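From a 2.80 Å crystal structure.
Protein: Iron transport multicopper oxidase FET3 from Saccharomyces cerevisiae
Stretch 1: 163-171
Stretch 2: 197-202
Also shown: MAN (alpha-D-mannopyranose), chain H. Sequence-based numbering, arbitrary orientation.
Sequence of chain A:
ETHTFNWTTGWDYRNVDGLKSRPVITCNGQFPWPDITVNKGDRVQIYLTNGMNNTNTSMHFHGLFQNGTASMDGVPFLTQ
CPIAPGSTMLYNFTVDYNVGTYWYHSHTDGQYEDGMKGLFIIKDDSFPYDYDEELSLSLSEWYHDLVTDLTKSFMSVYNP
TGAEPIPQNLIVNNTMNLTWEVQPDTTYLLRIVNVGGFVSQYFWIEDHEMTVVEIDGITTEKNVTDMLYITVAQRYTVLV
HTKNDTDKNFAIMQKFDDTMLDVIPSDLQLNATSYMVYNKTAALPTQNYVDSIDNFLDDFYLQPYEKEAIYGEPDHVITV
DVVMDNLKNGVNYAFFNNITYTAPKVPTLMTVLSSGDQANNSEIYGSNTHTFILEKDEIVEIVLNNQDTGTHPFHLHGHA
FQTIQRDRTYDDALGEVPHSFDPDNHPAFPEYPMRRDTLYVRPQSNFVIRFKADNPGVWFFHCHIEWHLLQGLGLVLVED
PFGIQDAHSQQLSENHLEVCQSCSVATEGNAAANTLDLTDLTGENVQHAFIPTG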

ATOM      1  N   ALA A 163      10.586 -13.254 -12.289  1.00 69.17           N
ATOM      2  CA  ALA A 163       9.236 -13.791 -12.146  1.00 69.12           C
ATOM      3  C   ALA A 163       8.836 -13.846 -10.681  1.00 69.42           C
ATOM      4  O   ALA A 163       9.523 -14.446  -9.854  1.00 69.89           O
ATOM      5  CB  ALA A 163       9.129 -15.162 -12.780  1.00 68.65           C
ATOM      6  N   GLU A 164       7.729 -13.191 -10.374  1.00 69.40           N
ATOM      7  CA  GLU A 164       7.156 -13.159  -9.039  1.00 69.77           C
ATOM      8  C   GLU A 164       6.451 -14.472  -8.748  1.00 69.41           C
ATOM      9  O   GLU A 164       5.755 -14.989  -9.629  1.00 69.74           O
ATOM     10  CB  GLU A 164       6.133 -12.027  -9.018  1.00 70.10           C
ATOM     11  CG  GLU A 164       5.614 -11.765 -10.435  1.00 71.97           C
ATOM     12  CD  GLU A 164       5.749 -10.323 -10.785  1.00 74.10           C
ATOM     13  OE1 GLU A 164       5.053  -9.823 -11.712  1.00 75.97           O
ATOM     14  OE2 GLU A 164       6.555  -9.679 -10.090  1.00 75.33           O
ATOM     15  N   PRO A 165       6.604 -15.007  -7.516  1.00 69.17           N
ATOM     16  CA  PRO A 165       5.982 -16.279  -7.127  1.00 68.99           C
ATOM     17  C   PRO A 165       4.463 -16.250  -7.211  1.00 68.93           C
ATOM     18  O   PRO A 165       3.838 -15.282  -6.830  1.00 68.87           O
ATOM     19  CB  PRO A 165       6.417 -16.466  -5.673  1.00 68.78           C
ATOM     20  CG  PRO A 165       6.895 -15.171  -5.236  1.00 69.27           C
ATOM     21  CD  PRO A 165       7.392 -14.428  -6.418  1.00 69.04           C
ATOM     22  N   ILE A 166       3.891 -17.340  -7.696  1.00 69.24           N
ATOM     23  CA  ILE A 166       2.465 -17.432  -7.961  1.00 69.27           C
ATOM     24  C   ILE A 166       1.704 -17.942  -6.743  1.00 69.13           C
ATOM     25  O   ILE A 166       2.067 -18.978  -6.185  1.00 68.87           O
ATOM     26  CB  ILE A 166       2.244 -18.312  -9.199  1.00 69.36           C
ATOM     27  CG1 ILE A 166       2.818 -17.582 -10.413  1.00 69.51           C
ATOM     28  CG2 ILE A 166       0.770 -18.607  -9.417  1.00 69.43           C
ATOM     29  CD1 ILE A 166       3.503 -18.479 -11.368  1.00 71.06           C
ATOM     30  N   PRO A 167       0.653 -17.202  -6.322  1.00 69.07           N
ATOM     31  CA  PRO A 167      -0.154 -17.530  -5.137  1.00 69.03           C
ATOM     32  C   PRO A 167      -1.048 -18.740  -5.384  1.00 69.01           C
ATOM     33  O   PRO A 167      -1.205 -19.154  -6.525  1.00 69.30           O
ATOM     34  CB  PRO A 167      -1.002 -16.279  -4.932  1.00 69.03           C
ATOM     35  CG  PRO A 167      -1.008 -15.572  -6.201  1.00 68.94           C
ATOM     36  CD  PRO A 167       0.175 -15.992  -7.009  1.00 68.95           C
ATOM     37  N   GLN A 168      -1.630 -19.307  -4.331  1.00 68.78           N
ATOM     38  CA  GLN A 168      -2.371 -20.543  -4.478  1.00 68.46           C
ATOM     39  C   GLN A 168      -3.866 -20.352  -4.543  1.00 68.80           C
ATOM     40  O   GLN A 168      -4.561 -21.197  -5.095  1.00 68.83           O
ATOM     41  CB  GLN A 168      -1.991 -21.532  -3.384  1.00 68.32           C
ATOM     42  CG  GLN A 168      -0.721 -22.340  -3.702  1.00 67.69           C
ATOM     43  CD  GLN A 168       0.507 -21.453  -3.887  1.00 66.80           C
ATOM     44  OE1 GLN A 168       1.116 -21.003  -2.919  1.00 66.35           O
ATOM     45  NE2 GLN A 168       0.857 -21.185  -5.136  1.00 66.22           N
ATOM     46  N   ASN A 169      -4.354 -19.239  -3.993  1.00 68.80           N
ATOM     47  CA  ASN A 169      -5.779 -18.936  -3.955  1.00 68.78           C
ATOM     48  C   ASN A 169      -6.071 -17.490  -3.624  1.00 68.97           C
ATOM     49  O   ASN A 169      -5.254 -16.806  -3.010  1.00 69.04           O
ATOM     50  CB  ASN A 169      -6.486 -19.798  -2.901  1.00 68.49           C
ATOM     51  CG  ASN A 169      -7.083 -21.058  -3.482  1.00 69.27           C
ATOM     52  OD1 ASN A 169      -7.840 -21.025  -4.479  1.00 69.92           O
ATOM     53  ND2 ASN A 169      -6.747 -22.186  -2.873  1.00 69.33           N
ATOM     54  N   LEU A 170      -7.263 -17.042  -4.015  1.00 69.08           N
ATOM     55  CA  LEU A 170      -7.826 -15.793  -3.510  1.00 69.13           C
ATOM     56  C   LEU A 170      -8.590 -16.041  -2.210  1.00 68.90           C
ATOM     57  O   LEU A 170      -9.292 -17.045  -2.073  1.00 69.30           O
ATOM     58  CB  LEU A 170      -8.767 -15.163  -4.553  1.00 69.45           C
ATOM     59  CG  LEU A 170      -8.100 -14.634  -5.830  1.00 70.39           C
ATOM     60  CD1 LEU A 170      -9.089 -13.957  -6.752  1.00 70.24           C
ATOM     61  CD2 LEU A 170      -6.978 -13.672  -5.471  1.00 71.42           C
ATOM     62  N   ILE A 171      -8.465 -15.120  -1.264  1.00 68.48           N
ATOM     63  CA  ILE A 171      -9.201 -15.195  -0.013  1.00 68.08           C
ATOM     64  C   ILE A 171      -9.970 -13.901   0.300  1.00 68.35           C
ATOM     65  O   ILE A 171      -9.648 -12.839  -0.235  1.00 68.50           O
ATOM     66  CB  ILE A 171      -8.275 -15.605   1.138  1.00 67.88           C
ATOM     67  CG1 ILE A 171      -7.073 -14.655   1.230  1.00 67.52           C
ATOM     68  CG2 ILE A 171      -7.812 -17.030   0.940  1.00 66.43           C
ATOM     69  CD1 ILE A 171      -6.336 -14.764   2.507  1.00 66.47           C
ATOM     70  N   GLY A 197      -0.688  -8.803  -1.164  1.00 69.37           N
ATOM     71  CA  GLY A 197       0.707  -8.423  -1.307  1.00 69.22           C
ATOM     72  C   GLY A 197       1.132  -8.331  -2.762  1.00 68.94           C
ATOM     73  O   GLY A 197       2.203  -7.818  -3.080  1.00 69.22           O
ATOM     74  N   PHE A 198       0.299  -8.821  -3.657  1.00 68.66           N
ATOM     75  CA  PHE A 198       0.718  -8.950  -5.040  1.00 68.71           C
ATOM     76  C   PHE A 198      -0.398  -8.565  -6.003  1.00 68.71           C
ATOM     77  O   PHE A 198      -0.374  -7.514  -6.608  1.00 68.83           O
ATOM     78  CB  PHE A 198       1.217 -10.394  -5.289  1.00 68.32           C
ATOM     79  CG  PHE A 198       1.641 -10.691  -6.704  1.00 66.98           C
ATOM     80  CD1 PHE A 198       2.018  -9.683  -7.587  1.00 67.00           C
ATOM     81  CD2 PHE A 198       1.721 -12.010  -7.136  1.00 66.97           C
ATOM     82  CE1 PHE A 198       2.441  -9.989  -8.893  1.00 66.38           C
ATOM     83  CE2 PHE A 198       2.138 -12.321  -8.452  1.00 66.49           C
ATOM     84  CZ  PHE A 198       2.493 -11.308  -9.317  1.00 66.09           C
ATOM     85  N   VAL A 199      -1.396  -9.419  -6.092  1.00 68.78           N
ATOM     86  CA  VAL A 199      -2.277  -9.478  -7.242  1.00 69.07           C
ATOM     87  C   VAL A 199      -3.496  -8.516  -7.200  1.00 68.90           C
ATOM     88  O   VAL A 199      -4.214  -8.439  -6.209  1.00 69.49           O
ATOM     89  CB  VAL A 199      -2.660 -10.963  -7.391  1.00 69.03           C
ATOM     90  CG1 VAL A 199      -4.133 -11.169  -7.685  1.00 70.59           C
ATOM     91  CG2 VAL A 199      -1.763 -11.631  -8.392  1.00 68.66           C
ATOM     92  N   SER A 200      -3.726  -7.767  -8.264  1.00 68.99           N
ATOM     93  CA  SER A 200      -4.981  -6.990  -8.387  1.00 68.86           C
ATOM     94  C   SER A 200      -6.196  -7.914  -8.500  1.00 68.99           C
ATOM     95  O   SER A 200      -6.096  -9.033  -9.001  1.00 69.31           O
ATOM     96  CB  SER A 200      -4.968  -6.139  -9.654  1.00 68.25           C
ATOM     97  OG  SER A 200      -3.913  -5.199  -9.700  1.00 67.45           O
ATOM     98  N   GLN A 201      -7.360  -7.452  -8.076  1.00 68.87           N
ATOM     99  CA  GLN A 201      -8.541  -8.296  -8.188  1.00 68.76           C
ATOM    100  C   GLN A 201      -9.697  -7.568  -8.820  1.00 68.91           C
ATOM    101  O   GLN A 201      -9.881  -6.364  -8.600  1.00 69.16           O
ATOM    102  CB  GLN A 201      -8.977  -8.787  -6.824  1.00 68.17           C
ATOM    103  CG  GLN A 201      -7.958  -9.666  -6.117  1.00 68.40           C
ATOM    104  CD  GLN A 201      -8.563 -10.360  -4.926  1.00 69.50           C
ATOM    105  OE1 GLN A 201      -9.769 -10.635  -4.906  1.00 71.75           O
ATOM    106  NE2 GLN A 201      -7.752 -10.638  -3.925  1.00 68.80           N
ATOM    107  N   TYR A 202     -10.487  -8.290  -9.604  1.00 68.78           N
ATOM    108  CA  TYR A 202     -11.774  -7.764 -10.019  1.00 68.56           C
ATOM    109  C   TYR A 202     -12.778  -8.200  -8.979  1.00 68.59           C
ATOM    110  O   TYR A 202     -12.694  -9.315  -8.444  1.00 68.87           O
ATOM    111  CB  TYR A 202     -12.201  -8.287 -11.380  1.00 68.31           C
ATOM    112  CG  TYR A 202     -11.233  -8.027 -12.486  1.00 68.21           C
ATOM    113  CD1 TYR A 202     -10.214  -8.936 -12.751  1.00 68.14           C
ATOM    114  CD2 TYR A 202     -11.341  -6.886 -13.291  1.00 67.62           C
ATOM    115  CE1 TYR A 202      -9.319  -8.724 -13.774  1.00 68.88           C
ATOM    116  CE2 TYR A 202     -10.447  -6.656 -14.330  1.00 67.59           C
ATOM    117  CZ  TYR A 202      -9.434  -7.585 -14.565  1.00 69.12           C
ATOM    118  OH  TYR A 202      -8.509  -7.407 -15.576  1.00 69.54           O
TER
HETATM  119  C1  MAN H   5      -6.743 -26.518  -5.358  1.00 72.21           C
HETATM  120  C2  MAN H   5      -7.368 -25.177  -5.725  1.00 70.68           C
HETATM  121  C3  MAN H   5      -6.344 -24.242  -6.352  1.00 71.97           C
HETATM  122  C4  MAN H   5      -5.091 -24.186  -5.492  1.00 72.60           C
HETATM  123  C5  MAN H   5      -4.537 -25.576  -5.269  1.00 72.41           C
HETATM  124  C6  MAN H   5      -3.335 -25.501  -4.346  1.00 72.66           C
HETATM  125  O2  MAN H   5      -7.843 -24.565  -4.558  1.00 67.50           O
HETATM  126  O3  MAN H   5      -6.877 -22.940  -6.458  1.00 72.45           O
HETATM  127  O4  MAN H   5      -4.117 -23.393  -6.114  1.00 73.79           O
HETATM  128  O5  MAN H   5      -5.533 -26.354  -4.642  1.00 72.85           O
HETATM  129  O6  MAN H   5      -2.949 -26.823  -4.048  1.00 75.35           O

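The two stretches run past each other at 41°, measured end to end over their touching parts, and they never come close enough for their backbones to pair. The CA atoms of Pro167 and Val199 lie 8.6 Å apart and those of Leu170 and Gln201 8.9 Å apart, a spacing that leaves room for side chains between the stretches but none for the ladder of a sheet. No hydrogen bond crosses the gap. Most of the contact is made by loop; the strand segments, 169-171 and 201-202, enter only at one end, through Leu170 and Gln201. With 307 Å² buried in all, this is a modest contact, and its first rule is that packing without hydrogen bonds joins the two stretches, nearly all of it through side chains.

The CA-to-CB directions in stretch 1 mark most of the residues that take part. Glu164, Pro167 and Leu170 send their CA-to-CB bonds toward the other stretch, a spacing of three residues, while Pro165 points sideways and Ile166 and Ile171 point away. In stretch 2, Phe198, Val199 and Gln201 point toward stretch 1.

Phe198 carries the largest share, with 86 Å² covered. Its chi1 of 178° (t) extends the ring to meet three residues of the loop. The closest approach is from Glu164, whose CG comes within 3.3 Å of Phe198 CZ; this is tight for two carbons, and the Glu164 side chain reaches it with chi1 and chi2 both between the usual wells. The closest atom is the aliphatic CG, but the carboxylate lies near the ring as well, with Glu164 OE1 3.8 Å from Phe198 CZ; OE2 is hydrogen-bonded elsewhere in the structure. Pro165 contributes through its backbone, with O 3.8 Å from Phe198 CE2. Pro167 meets the ring at its edge, CD lying 4.3 Å from Phe198 CD2, a looser apolar contact.

Farther along, Leu170 meets two partners, and its CD2 makes the closest approach to each: CD2 is 4.4 Å from Val199 CG1, an apolar contact, and 3.5 Å from Gln201 NE2, where a methyl packs against an amide nitrogen. Leu170 CD1 lies 3.9 Å from Gln201 OE1. Both CA-to-CB bonds point toward the other stretch, and both side chains begin with the m,t pair of wells. Gln201 OE1, like Glu164 OE2, is hydrogen-bonded elsewhere in the structure.

Two residues out of reach of stretch 2, Gln168 and Asn169, have other partners. Gln168 NE2 donates to Ile166 O at 2.7 Å, a hydrogen bond that ties the loop to itself just before the strand. The mannose gathers at this same point: its O4 donates to Gln168 O over a very short 2.5 Å, and Asn169 ND2 donates to the sugar's O2 at 3.1 Å. The sugar's O3 lies 2.9 Å from Asn169 OD1 and 3.2 Å from Gln168 O. Neither Gln168 nor Asn169 loses any surface to stretch 2, so one short segment keeps its sugar-binding and packing residues separate, with Pro167 and Leu170 flanking the pair in sequence.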